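Local coordinates for putative Lipoprotein (Shewanella oneidensis, PDB 3U24) that is of unknown function but binds zinc and calcium ions, is probably a lipoprotein, and belongs to a family probably related to the zinc metallopeptidases, at residues S481-G486 / L516-L521. Residues are numbered along the deposited sequence; the frame is centred on the assembly and turned at random.
With ACY (acetic acid), chain Q.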
loop_
_atom_site.group_PDB
_atom_site.type_symbol
_atom_site.label_atom_id
_atom_site.label_comp_id
_atom_site.label_asym_id
_atom_site.label_seq_id
_atom_site.Cartn_x
_atom_site.Cartn_y
_atom_site.Cartn_z
ATOM N N SER A 481 -12.953 -9.973 -9.565
ATOM C CA SER A 481 -13.694 -11.209 -9.807
ATOM C C SER A 481 -14.049 -11.937 -8.517
ATOM O O SER A 481 -15.118 -12.494 -8.420
ATOM C CB SER A 481 -12.973 -12.113 -10.792
ATOM O OG SER A 481 -12.708 -11.371 -11.989
ATOM N N ILE A 482 -13.170 -11.893 -7.534
ATOM C CA ILE A 482 -13.415 -12.527 -6.239
ATOM C C ILE A 482 -14.581 -11.848 -5.506
ATOM O O ILE A 482 -15.503 -12.497 -5.076
ATOM C CB ILE A 482 -12.123 -12.497 -5.378
ATOM C CG1 ILE A 482 -11.148 -13.546 -5.902
ATOM C CG2 ILE A 482 -12.414 -12.760 -3.893
ATOM C CD1 ILE A 482 -9.781 -13.486 -5.229
ATOM N N HIS A 483 -14.560 -10.530 -5.431
ATOM C CA HIS A 483 -15.533 -9.785 -4.652
ATOM C C HIS A 483 -16.850 -9.512 -5.349
ATOM O O HIS A 483 -17.875 -9.331 -4.684
ATOM C CB HIS A 483 -14.890 -8.508 -4.178
ATOM C CG HIS A 483 -13.904 -8.756 -3.104
ATOM N ND1 HIS A 483 -14.285 -9.131 -1.871
ATOM C CD2 HIS A 483 -12.518 -8.803 -3.117
ATOM C CE1 HIS A 483 -13.200 -9.367 -1.134
ATOM N NE2 HIS A 483 -12.120 -9.139 -1.884
ATOM N N VAL A 484 -16.834 -9.524 -6.685
ATOM C CA VAL A 484 -17.986 -9.152 -7.470
ATOM C C VAL A 484 -18.531 -10.324 -8.272
ATOM O O VAL A 484 -19.739 -10.385 -8.515
ATOM C CB VAL A 484 -17.693 -7.939 -8.421
ATOM C CG1 VAL A 484 -18.953 -7.547 -9.229
ATOM C CG2 VAL A 484 -17.231 -6.751 -7.589
ATOM N N LYS A 485 -17.667 -11.238 -8.691
ATOM C CA LYS A 485 -18.090 -12.250 -9.674
ATOM C C LYS A 485 -17.951 -13.680 -9.158
ATOM O O LYS A 485 -17.997 -14.616 -9.946
ATOM C CB LYS A 485 -17.278 -12.122 -10.976
ATOM C CG LYS A 485 -17.403 -10.791 -11.675
ATOM C CD LYS A 485 -16.476 -10.754 -12.883
ATOM C CE LYS A 485 -16.966 -11.587 -14.062
ATOM N NZ LYS A 485 -17.933 -10.773 -14.849
ATOM N N GLY A 486 -17.755 -13.844 -7.859
ATOM C CA GLY A 486 -17.655 -15.189 -7.259
ATOM C C GLY A 486 -16.526 -16.085 -7.774
ATOM O O GLY A 486 -16.685 -17.282 -7.812
ATOM N N LEU A 516 -8.765 -11.304 2.300
ATOM C CA LEU A 516 -8.681 -10.505 3.522
ATOM C C LEU A 516 -8.784 -9.007 3.285
ATOM O O LEU A 516 -9.088 -8.270 4.182
ATOM C CB LEU A 516 -7.390 -10.846 4.313
ATOM C CG LEU A 516 -7.405 -12.254 4.965
ATOM C CD1 LEU A 516 -6.027 -12.658 5.515
ATOM C CD2 LEU A 516 -8.469 -12.336 6.049
ATOM N N SER A 517 -8.507 -8.570 2.074
ATOM C CA SER A 517 -8.599 -7.162 1.711
ATOM C C SER A 517 -9.393 -7.023 0.406
ATOM O O SER A 517 -9.590 -7.999 -0.344
ATOM C CB SER A 517 -7.199 -6.589 1.517
ATOM O OG SER A 517 -6.613 -7.141 0.348
ATOM N N GLN A 518 -9.861 -5.813 0.164
ATOM C CA GLN A 518 -10.654 -5.475 -1.006
ATOM C C GLN A 518 -10.129 -4.147 -1.572
ATOM O O GLN A 518 -9.679 -3.279 -0.782
ATOM C CB GLN A 518 -12.123 -5.301 -0.615
ATOM C CG GLN A 518 -12.639 -6.361 0.334
ATOM C CD GLN A 518 -12.335 -6.014 1.761
ATOM O OE1 GLN A 518 -12.268 -4.856 2.097
ATOM N NE2 GLN A 518 -12.128 -7.010 2.595
ATOM N N VAL A 519 -10.145 -4.034 -2.912
ATOM C CA VAL A 519 -9.853 -2.801 -3.653
ATOM C C VAL A 519 -8.362 -2.451 -3.732
ATOM O O VAL A 519 -7.842 -2.094 -4.804
ATOM C CB VAL A 519 -10.731 -1.630 -3.132
ATOM C CG1 VAL A 519 -10.285 -0.316 -3.698
ATOM C CG2 VAL A 519 -12.192 -1.877 -3.513
ATOM N N GLN A 520 -7.630 -2.594 -2.638
ATOM C CA GLN A 520 -6.209 -2.195 -2.636
ATOM C C GLN A 520 -5.415 -2.805 -3.810
ATOM O O GLN A 520 -4.537 -2.159 -4.390
ATOM C CB GLN A 520 -5.576 -2.478 -1.259
ATOM C CG GLN A 520 -4.152 -1.930 -1.066
ATOM C CD GLN A 520 -3.100 -2.720 -1.854
ATOM O OE1 GLN A 520 -3.255 -3.921 -2.082
ATOM N NE2 GLN A 520 -2.056 -2.020 -2.324
ATOM N N LEU A 521 -5.761 -4.031 -4.188
ATOM C CA LEU A 521 -5.045 -4.761 -5.266
ATOM C C LEU A 521 -5.244 -4.114 -6.618
ATOM O O LEU A 521 -4.381 -4.265 -7.467
ATOM C CB LEU A 521 -5.442 -6.244 -5.339
ATOM C CG LEU A 521 -4.586 -7.129 -4.430
ATOM C CD1 LEU A 521 -5.245 -8.501 -4.259
ATOM C CD2 LEU A 521 -3.167 -7.249 -4.984
HETATM C C ACY Q . -11.410 -5.058 5.551
HETATM O O ACY Q . -10.938 -6.221 5.446
HETATM O OXT ACY Q . -11.427 -4.222 4.595
HETATM C CH3 ACY Q . -11.925 -4.616 6.879
#
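Near the C-terminal end of helix 459-485, a buried histidine reaches across to the loop that joins helices 504-516 and 523-542, where H483 meets S517 and Q518. The bridge illustrates how one imidazole can tie a helix to a neighbouring helix end by both polar and apolar contacts. NE2 of H483 donates to the carbonyl O of S517 over 3.2 Å. This bond is bent, with an angle of 140° at the hydrogen, and the oxygen lies tilted out of the ring plane. The same NE2 has its stronger partner in the carbonyl O of A514, in the last turn of helix 504-516, so two backbone acceptors share one N-H. CG of Q518 sits over one ring face in a CH-pi contact, 3.8 Å from the centroid, displaced toward the rim so that it comes within 3.4 Å of H483 CE1. Against the opposite face rests CG2 of the preceding residue, I482. A bend at chi2 (85°) turns the Q518 amide away from the ring, its plane nearly perpendicular to the imidazole, and its NE2 donates at 3.2 Å to atom O of an acetic acid molecule, probably from the crystallisation liquor. Were H483 an alanine, the S517 and A514 carbonyls would probably lose this shared donor, and the Q518 methylene the ring face it packs on. Beside the histidine, I482 packs on W511 and A514. The arrangement is that of a helix-to-loop junction in a predominantly helical fold, in which a side chain supplies a donor to carbonyls at a helix C-terminus.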